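Local coordinates for galactose-binding lectin (Arachis hypogaea, PDB 6VC4), which binds D-galactose and galactose-containing sugars as a homotetrameric legume lectin whose carbohydrate site sits beside bound calcium and manganese ions, at residues D80-I85 with D123-S128. Numbering follows the deposited sequence.
Sequences DPADGI and DTYSNS. With CA (calcium ion), chain G; MN (manganese (II) ion), chain F; QWG ((2R,3R,4S,5R,6S)-2-(hydroxymethyl)-6-{[(2S,3R,4S,5S,6S)-3,4,5-trihydroxy-6-({[(1-{[(2R,3S,4S,5R,6S)-3,4,5-trihydroxy-6-methoxytetrahydro-2H-pyran-2-yl]methyl}-1H-1,2,3-triazol-4-yl)methyl]sulfanyl}methyl)tetrahydro-2H-pyran-2-yl]sulfanyl}tetrahydro-2H-pyran-3,4,5-triol (non-preferred name)), chain E.
A fully extended first torsion (chi1 -178°) carries the Tyr125 ring toward 80-85, while the CB of Asp83 sets off away from 123-128 and chi1 -84° brings the carboxylate round to the galactose ring of the ligand. This is the carbohydrate site of the legume lectin fold, formed where strand 84-91 of the seven-stranded sheet begins beside the loop following strand 117-123. C5 of the galactose ring lies over the centre of the Tyr125 ring, 3.6 Å above its plane, which fits a CH-pi contact. The Asp83 carboxylate takes two sugar hydroxyls, one on each oxygen: QWG O4 gives its proton to Asp83 OD1 (2.7 Å) and QWG O3 to Asp83 OD2 (2.6 Å). Asn127 ND2 adds an almost straight bond to QWG O3 (174°) and also binds Glu129. At the hydroxymethyl end, QWG O6 donates to Asp80 OD2, whose carboxylate stands nearly perpendicular to the Tyr125 ring plane.

The Ala82-Asp83 peptide is cis, as is characteristic of legume lectins, and Asp83 O meets the metal-binding loop: Thr124 N donates to it at 3.1 Å, approaching from above the carbonyl plane, next to the antiparallel non-hydrogen-bonded pair Gly84-Asp123. Calcium is held by Asp123 through both carboxylate oxygens, by Tyr125 O, Asn127 OD1 and Asp132; Asp123 OD2 bridges to manganese, which Glu121 and His137 also bind. Asp123 OD1 additionally closes an Asx turn by accepting from Tyr125 N. The metal site reaches the sugar-binding carboxylate through one calcium-bound water, 2.2 Å from the ion, which donates to Asp83 O and, at 2.9 Å, to Asp83 OD2.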
loop_
_atom_site.group_PDB
_atom_site.type_symbol
_atom_site.label_atom_id
_atom_site.label_comp_id
_atom_site.label_asym_id
_atom_site.label_seq_id
_atom_site.Cartn_x
_atom_site.Cartn_y
_atom_site.Cartn_z
ATOM N N ASP A 80 -5.059 -35.053 -22.415
ATOM C CA ASP A 80 -6.363 -34.362 -22.302
ATOM C C ASP A 80 -6.127 -33.155 -21.392
ATOM O O ASP A 80 -5.615 -33.368 -20.320
ATOM C CB ASP A 80 -7.385 -35.330 -21.717
ATOM C CG ASP A 80 -8.830 -34.899 -21.842
ATOM O OD1 ASP A 80 -9.073 -33.844 -22.389
ATOM O OD2 ASP A 80 -9.692 -35.639 -21.388
ATOM N N PRO A 81 -6.479 -31.909 -21.773
ATOM C CA PRO A 81 -6.230 -30.736 -20.919
ATOM C C PRO A 81 -7.021 -30.858 -19.604
ATOM O O PRO A 81 -8.169 -30.602 -19.602
ATOM C CB PRO A 81 -6.601 -29.540 -21.799
ATOM C CG PRO A 81 -6.656 -30.115 -23.190
ATOM C CD PRO A 81 -7.116 -31.543 -23.012
ATOM N N ALA A 82 -6.334 -31.254 -18.537
ATOM C CA ALA A 82 -6.935 -31.546 -17.239
ATOM C C ALA A 82 -5.886 -31.321 -16.102
ATOM O O ALA A 82 -4.690 -31.335 -16.394
ATOM C CB ALA A 82 -7.460 -33.001 -17.249
ATOM N N ASP A 83 -6.298 -31.044 -14.834
ATOM C CA ASP A 83 -7.696 -31.041 -14.357
ATOM C C ASP A 83 -8.260 -29.681 -13.928
ATOM O O ASP A 83 -9.477 -29.550 -13.801
ATOM C CB ASP A 83 -7.813 -32.009 -13.200
ATOM C CG ASP A 83 -8.023 -33.398 -13.709
ATOM O OD1 ASP A 83 -6.992 -34.119 -13.947
ATOM O OD2 ASP A 83 -9.194 -33.781 -13.890
ATOM N N GLY A 84 -7.349 -28.758 -13.638
ATOM C CA GLY A 84 -7.703 -27.400 -13.232
ATOM C C GLY A 84 -6.935 -26.894 -12.034
ATOM O O GLY A 84 -6.055 -27.579 -11.539
ATOM N N ILE A 85 -7.313 -25.698 -11.621
ATOM C CA ILE A 85 -6.699 -24.952 -10.495
ATOM C C ILE A 85 -7.793 -24.643 -9.468
ATOM O O ILE A 85 -8.890 -24.346 -9.875
ATOM C CB ILE A 85 -6.070 -23.643 -11.019
ATOM C CG1 ILE A 85 -5.043 -23.879 -12.119
ATOM C CG2 ILE A 85 -5.493 -22.806 -9.907
ATOM C CD1 ILE A 85 -4.394 -22.632 -12.616
ATOM N N ASP A 123 -12.264 -25.500 -13.008
ATOM C CA ASP A 123 -12.323 -26.893 -13.400
ATOM C C ASP A 123 -12.474 -27.136 -14.908
ATOM O O ASP A 123 -13.508 -26.814 -15.483
ATOM C CB ASP A 123 -13.491 -27.530 -12.650
ATOM C CG ASP A 123 -13.437 -29.038 -12.649
ATOM O OD1 ASP A 123 -12.606 -29.601 -13.383
ATOM O OD2 ASP A 123 -14.157 -29.648 -11.858
ATOM N N THR A 124 -11.468 -27.841 -15.512
ATOM C CA THR A 124 -11.413 -28.084 -16.960
ATOM C C THR A 124 -11.711 -29.530 -17.400
ATOM O O THR A 124 -11.455 -29.876 -18.558
ATOM C CB THR A 124 -10.048 -27.644 -17.498
ATOM O OG1 THR A 124 -9.047 -28.609 -17.166
ATOM C CG2 THR A 124 -9.646 -26.256 -16.992
ATOM N N TYR A 125 -12.307 -30.348 -16.522
ATOM C CA TYR A 125 -12.632 -31.752 -16.854
ATOM C C TYR A 125 -13.834 -32.187 -16.029
ATOM O O TYR A 125 -13.837 -32.024 -14.810
ATOM C CB TYR A 125 -11.433 -32.716 -16.649
ATOM C CG TYR A 125 -11.787 -34.141 -17.036
ATOM C CD1 TYR A 125 -11.658 -34.576 -18.350
ATOM C CD2 TYR A 125 -12.383 -35.004 -16.121
ATOM C CE1 TYR A 125 -12.090 -35.844 -18.737
ATOM C CE2 TYR A 125 -12.881 -36.240 -16.511
ATOM C CZ TYR A 125 -12.699 -36.675 -17.813
ATOM O OH TYR A 125 -13.109 -37.930 -18.189
ATOM N N SER A 126 -14.835 -32.767 -16.703
ATOM C CA SER A 126 -16.084 -33.196 -16.087
ATOM C C SER A 126 -15.977 -34.601 -15.448
ATOM O O SER A 126 -16.049 -35.616 -16.141
ATOM C CB SER A 126 -17.227 -33.150 -17.101
ATOM O OG SER A 126 -18.473 -33.408 -16.480
ATOM N N ASN A 127 -15.811 -34.626 -14.107
ATOM C CA ASN A 127 -15.766 -35.829 -13.278
ATOM C C ASN A 127 -17.176 -36.185 -12.797
ATOM O O ASN A 127 -17.661 -35.588 -11.839
ATOM C CB ASN A 127 -14.833 -35.631 -12.077
ATOM C CG ASN A 127 -13.396 -35.456 -12.439
ATOM O OD1 ASN A 127 -12.918 -34.345 -12.649
ATOM N ND2 ASN A 127 -12.662 -36.561 -12.501
ATOM N N SER A 128 -17.822 -37.191 -13.430
ATOM C CA SER A 128 -19.173 -37.636 -13.053
ATOM C C SER A 128 -19.227 -38.096 -11.594
ATOM O O SER A 128 -20.264 -37.909 -10.943
ATOM C CB SER A 128 -19.662 -38.757 -13.973
ATOM O OG SER A 128 -18.773 -39.858 -13.953
HETATM CA CA CA G . -13.367 -31.871 -12.622
HETATM MN MN MN F . -15.924 -29.098 -10.836
HETATM C C4 QWG E . -9.119 -36.506 -15.755
HETATM C C3 QWG E . -9.854 -37.102 -14.557
HETATM C C5 QWG E . -9.213 -37.469 -16.939
HETATM C C1 QWG E . -9.347 -39.389 -15.532
HETATM C C2 QWG E . -9.370 -38.518 -14.271
HETATM C C6 QWG E . -8.496 -36.986 -18.180
HETATM C C10 QWG E . -9.942 -44.753 -17.385
HETATM C C9 QWG E . -8.602 -44.151 -17.777
HETATM C C11 QWG E . -10.954 -43.675 -16.975
HETATM C C7 QWG E . -9.103 -42.136 -16.474
HETATM C C8 QWG E . -8.101 -43.280 -16.642
HETATM O O5 QWG E . -8.638 -38.735 -16.580
HETATM O O2 QWG E . -10.167 -39.129 -13.263
HETATM O O3 QWG E . -9.651 -36.298 -13.404
HETATM O O4 QWG E . -7.756 -36.225 -15.424
HETATM O O6 QWG E . -8.987 -37.585 -19.376
HETATM O O11 QWG E . -10.381 -42.658 -16.122
HETATM O O8 QWG E . -6.781 -42.808 -16.893
HETATM O O9 QWG E . -7.657 -45.183 -18.052
HETATM O O10 QWG E . -10.434 -45.533 -18.475
HETATM S S1 QWG E . -8.565 -40.981 -15.183
HETATM O O HOH W 1 -11.177 -31.857 -13.063
HETATM O O HOH W 2 -14.911 -30.305 -8.890
HETATM O O HOH W 3 -17.861 -28.729 -9.788
HETATM O O HOH W 4 -13.146 -32.133 -10.175
#